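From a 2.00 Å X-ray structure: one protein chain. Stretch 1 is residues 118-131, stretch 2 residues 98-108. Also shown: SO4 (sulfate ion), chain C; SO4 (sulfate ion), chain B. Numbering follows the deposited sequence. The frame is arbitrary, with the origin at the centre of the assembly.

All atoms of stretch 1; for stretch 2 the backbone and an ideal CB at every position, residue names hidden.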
# COMPACT_ATOMS: atom_id res chain seq x y z
N HIS A 118 -10.06 -2.27 17.76
CA HIS A 118 -10.20 -1.20 16.78
C HIS A 118 -9.01 -1.13 15.85
O HIS A 118 -9.16 -1.00 14.63
CB HIS A 118 -10.39 0.15 17.48
CG HIS A 118 -11.76 0.33 18.07
ND1 HIS A 118 -12.88 0.50 17.30
CD2 HIS A 118 -12.18 0.33 19.36
CE1 HIS A 118 -13.94 0.59 18.08
NE2 HIS A 118 -13.54 0.49 19.34
N LEU A 119 -7.81 -1.22 16.41
CA LEU A 119 -6.59 -1.18 15.62
C LEU A 119 -6.54 -2.36 14.66
O LEU A 119 -6.29 -2.19 13.46
CB LEU A 119 -5.37 -1.17 16.55
CG LEU A 119 -5.16 0.14 17.30
CD1 LEU A 119 -4.23 -0.05 18.47
CD2 LEU A 119 -4.62 1.18 16.34
N ILE A 120 -6.78 -3.57 15.16
CA ILE A 120 -6.76 -4.75 14.30
C ILE A 120 -7.83 -4.69 13.20
O ILE A 120 -7.53 -4.90 12.02
CB ILE A 120 -6.98 -6.04 15.14
CG1 ILE A 120 -5.67 -6.41 15.85
CG2 ILE A 120 -7.47 -7.18 14.24
CD1 ILE A 120 -5.79 -7.62 16.76
N LEU A 121 -9.07 -4.38 13.57
CA LEU A 121 -10.13 -4.31 12.57
C LEU A 121 -9.84 -3.16 11.60
O LEU A 121 -10.18 -3.24 10.42
CB LEU A 121 -11.50 -4.10 13.25
CG LEU A 121 -12.70 -4.59 12.42
CD1 LEU A 121 -12.51 -6.05 12.04
CD2 LEU A 121 -13.99 -4.41 13.21
N GLY A 122 -9.20 -2.11 12.10
CA GLY A 122 -8.84 -0.99 11.25
C GLY A 122 -7.85 -1.44 10.20
O GLY A 122 -7.97 -1.11 9.02
N LEU A 123 -6.86 -2.22 10.63
CA LEU A 123 -5.84 -2.74 9.73
C LEU A 123 -6.43 -3.79 8.78
O LEU A 123 -6.04 -3.90 7.61
CB LEU A 123 -4.71 -3.35 10.56
CG LEU A 123 -3.57 -4.06 9.82
CD1 LEU A 123 -2.93 -3.15 8.80
CD2 LEU A 123 -2.55 -4.52 10.85
N VAL A 124 -7.39 -4.56 9.28
CA VAL A 124 -8.04 -5.57 8.46
C VAL A 124 -8.73 -4.91 7.28
O VAL A 124 -8.60 -5.35 6.13
CB VAL A 124 -9.08 -6.38 9.28
CG1 VAL A 124 -10.11 -7.05 8.35
CG2 VAL A 124 -8.36 -7.45 10.09
N TRP A 125 -9.47 -3.84 7.56
CA TRP A 125 -10.18 -3.12 6.50
C TRP A 125 -9.19 -2.53 5.49
O TRP A 125 -9.41 -2.63 4.28
CB TRP A 125 -11.06 -2.01 7.11
CG TRP A 125 -11.55 -1.03 6.09
CD1 TRP A 125 -11.31 0.31 6.08
CD2 TRP A 125 -12.28 -1.32 4.89
NE1 TRP A 125 -11.85 0.88 4.95
CE2 TRP A 125 -12.45 -0.10 4.20
CE3 TRP A 125 -12.81 -2.49 4.33
CZ2 TRP A 125 -13.12 -0.01 2.97
CZ3 TRP A 125 -13.48 -2.40 3.11
CH2 TRP A 125 -13.62 -1.17 2.45
N GLN A 126 -8.10 -1.93 5.97
CA GLN A 126 -7.14 -1.35 5.04
C GLN A 126 -6.59 -2.43 4.11
O GLN A 126 -6.43 -2.20 2.90
CB GLN A 126 -5.98 -0.67 5.79
CG GLN A 126 -6.38 0.61 6.55
CD GLN A 126 -6.95 1.69 5.63
OE1 GLN A 126 -6.39 1.99 4.57
NE2 GLN A 126 -8.06 2.29 6.06
N ILE A 127 -6.29 -3.61 4.67
CA ILE A 127 -5.77 -4.71 3.85
C ILE A 127 -6.82 -5.17 2.83
O ILE A 127 -6.50 -5.34 1.65
CB ILE A 127 -5.33 -5.91 4.73
CG1 ILE A 127 -4.17 -5.47 5.64
CG2 ILE A 127 -4.84 -7.06 3.86
CD1 ILE A 127 -3.66 -6.56 6.58
N ILE A 128 -8.07 -5.35 3.27
CA ILE A 128 -9.15 -5.78 2.39
C ILE A 128 -9.40 -4.76 1.29
O ILE A 128 -9.60 -5.12 0.13
CB ILE A 128 -10.48 -5.98 3.16
CG1 ILE A 128 -10.40 -7.22 4.06
CG2 ILE A 128 -11.64 -6.13 2.17
CD1 ILE A 128 -11.65 -7.45 4.87
N ARG A 129 -9.41 -3.49 1.67
CA ARG A 129 -9.62 -2.40 0.73
C ARG A 129 -8.53 -2.36 -0.33
O ARG A 129 -8.82 -2.17 -1.51
CB ARG A 129 -9.68 -1.06 1.47
CG ARG A 129 -9.67 0.18 0.58
CD ARG A 129 -9.93 1.43 1.41
NE ARG A 129 -9.86 2.66 0.62
CZ ARG A 129 -8.74 3.17 0.13
NH1 ARG A 129 -7.58 2.56 0.35
NH2 ARG A 129 -8.76 4.30 -0.57
N ARG A 130 -7.28 -2.54 0.08
CA ARG A 130 -6.17 -2.53 -0.85
C ARG A 130 -6.28 -3.64 -1.90
O ARG A 130 -5.81 -3.48 -3.02
CB ARG A 130 -4.84 -2.66 -0.09
CG ARG A 130 -3.60 -2.85 -0.98
CD ARG A 130 -3.40 -1.67 -1.93
NE ARG A 130 -2.27 -1.88 -2.84
CZ ARG A 130 -2.25 -2.77 -3.83
NH1 ARG A 130 -3.30 -3.55 -4.06
NH2 ARG A 130 -1.16 -2.89 -4.59
N GLY A 131 -6.92 -4.74 -1.54
CA GLY A 131 -7.04 -5.85 -2.47
C GLY A 131 -8.27 -5.86 -3.38
O GLY A 131 -8.29 -6.56 -4.39
N UNK A 98 4.20 -0.85 3.26
CA UNK A 98 4.73 -0.74 1.90
C UNK A 98 3.79 -1.17 0.77
O UNK A 98 4.18 -1.16 -0.40
CB UNK A 98 6.01 -1.58 1.81
N UNK A 99 2.57 -1.54 1.11
CA UNK A 99 1.62 -1.98 0.09
C UNK A 99 1.01 -0.82 -0.68
O UNK A 99 0.62 -0.97 -1.84
CB UNK A 99 0.51 -2.81 0.74
N UNK A 100 0.92 0.33 -0.03
CA UNK A 100 0.33 1.49 -0.67
C UNK A 100 -1.15 1.52 -0.37
O UNK A 100 -1.78 0.48 -0.24
CB UNK A 100 0.58 1.48 -2.18
N UNK A 101 -1.70 2.72 -0.25
CA UNK A 101 -3.12 2.85 0.04
C UNK A 101 -3.51 2.47 1.46
O UNK A 101 -4.68 2.56 1.82
CB UNK A 101 -3.92 1.99 -0.94
N UNK A 102 -2.54 2.05 2.26
CA UNK A 102 -2.82 1.67 3.64
C UNK A 102 -2.13 2.63 4.60
O UNK A 102 -1.02 3.09 4.33
CB UNK A 102 -2.37 0.23 3.91
N UNK A 103 -2.80 2.94 5.70
CA UNK A 103 -2.21 3.84 6.69
C UNK A 103 -2.17 3.12 8.04
O UNK A 103 -3.21 2.85 8.65
CB UNK A 103 -3.00 5.15 6.79
N UNK A 104 -0.96 2.81 8.50
CA UNK A 104 -0.80 2.12 9.78
C UNK A 104 0.29 2.75 10.65
O UNK A 104 1.46 2.37 10.60
CB UNK A 104 -0.48 0.64 9.54
N UNK A 105 -0.12 3.73 11.44
CA UNK A 105 0.79 4.43 12.33
C UNK A 105 0.33 4.14 13.76
O UNK A 105 1.13 3.87 14.66
CB UNK A 105 0.82 5.93 12.04
N UNK A 106 -0.98 4.19 13.95
CA UNK A 106 -1.57 3.94 15.25
C UNK A 106 -1.47 2.48 15.68
O UNK A 106 -1.89 2.13 16.79
CB UNK A 106 -3.04 4.37 15.24
N UNK A 107 -0.90 1.62 14.83
CA UNK A 107 -0.78 0.20 15.19
C UNK A 107 0.65 -0.34 15.14
O UNK A 107 1.38 -0.13 14.17
CB UNK A 107 -1.66 -0.64 14.26
N UNK A 108 1.04 -1.04 16.20
CA UNK A 108 2.37 -1.62 16.29
C UNK A 108 2.30 -3.11 16.57
O UNK A 108 1.24 -3.62 16.92
CB UNK A 108 3.19 -0.92 17.38
S SO4 C . -5.32 6.12 -0.81
O1 SO4 C . -6.01 5.14 0.28
O2 SO4 C . -5.29 5.35 -2.03
O3 SO4 C . -6.00 7.23 -0.91
O4 SO4 C . -3.98 6.26 -0.30
S SO4 B . -9.19 -1.34 21.51
O1 SO4 B . -9.96 -2.73 21.84
O2 SO4 B . -8.70 -1.48 20.15
O3 SO4 B . -10.02 -0.33 21.64
O4 SO4 B . -8.08 -1.36 22.43

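Stretch 1 is a continuous helix. Stretch 2 runs antiparallel to it in register, with 107 near L119 and 101 near R130.

Position 98 has nothing of stretch 1 within 5.5 Å of its ideal CB. Many residues would suit. It is A98.

At position 99, CA-to-CB points toward the helix, and the ideal CB lies 4.5 Å from R130 CG. A long, flexible apolar chain could lie along the aliphatic part of R130. The residue is M99, and its CE comes 4.1 Å from R130 CG. R130 NE donates a hydrogen bond to M99 O at 3.2 Å.

Position 100 has phi 91° and psi 147°. A CB here would be jammed against the carbonyl O of the residue before, so glycine is called for. It is G100, the first residue to leave the preceding helix. Its O lies near the plane of the R130 guanidinium, at the edge.

Position 101 also has positive phi, which favours glycine; asparagine is a common alternative at such angles. An ideal CB would point toward the helix, 3.8 Å from R130 CD and 3.9 Å from R129 NH1. It is G101. Water 1 donates to G101 O (2.7 Å) and accepts from R129 NH1 (2.8 Å), bridging the two stretches.

At position 102, CA-to-CB points sideways. A branched or long apolar chain could reach back to the helix. I102 does so: its CG2 is 3.6 Å from Q126 CB, and its CD1 is 4.3 Å from I127 CG1.

Position 103 points sideways, and its CB does not come close to the helix. Small or polar residues would suit, among others. It is S103, with its side chain making no close contact.

Position 104 points toward L123. Valine, isoleucine or leucine would be plausible. I104 packs CG2 against L123 CD1 at 3.4 Å, though the residue is poorly ordered.

Position 105 points away and is little constrained. It is T105, also poorly ordered.

At position 106, the ideal CB is 3.7 Å from L119 CD2. Apolar or modest polar chains could fit. In N106, CG also lies 3.7 Å from L119 CD2.

Position 107 points between L119 and L123, favouring a sizeable apolar chain. I107 extends CD1 to L119 CB (3.9 Å) and L123 CD2 (3.7 Å).

Position 108 points away, with room for a CB. Nothing here demands glycine; as the N-cap of the next helix, it would also suit serine, threonine, aspartate or asparagine. It is G108.

Stretch 2 98-108: AMGGISITNIG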
# COMPACT_ATOMS: atom_id res chain seq x y z
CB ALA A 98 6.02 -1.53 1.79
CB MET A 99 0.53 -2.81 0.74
CG MET A 99 1.05 -4.12 1.30
SD MET A 99 -0.08 -4.88 2.43
CE MET A 99 -1.36 -5.43 1.30
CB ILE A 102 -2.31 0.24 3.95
CG1 ILE A 102 -3.08 -0.79 3.12
CG2 ILE A 102 -2.45 -0.06 5.44
CD1 ILE A 102 -2.63 -2.22 3.35
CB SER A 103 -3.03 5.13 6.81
OG SER A 103 -2.35 6.10 7.58
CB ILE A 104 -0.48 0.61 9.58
CG1 ILE A 104 0.89 0.43 8.94
CG2 ILE A 104 -1.53 -0.03 8.70
CD1 ILE A 104 1.52 -0.92 9.24
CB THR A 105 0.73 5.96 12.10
OG1 THR A 105 0.99 6.25 10.72
CG2 THR A 105 1.74 6.67 12.99
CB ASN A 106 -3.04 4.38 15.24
CG ASN A 106 -3.56 4.69 16.62
OD1 ASN A 106 -4.74 5.02 16.79
ND2 ASN A 106 -2.69 4.58 17.62
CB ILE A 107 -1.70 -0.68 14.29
CG1 ILE A 107 -1.79 -2.09 14.87
CG2 ILE A 107 -1.17 -0.69 12.86
CD1 ILE A 107 -2.81 -2.98 14.19
O HOH W 1 -6.47 0.60 2.01
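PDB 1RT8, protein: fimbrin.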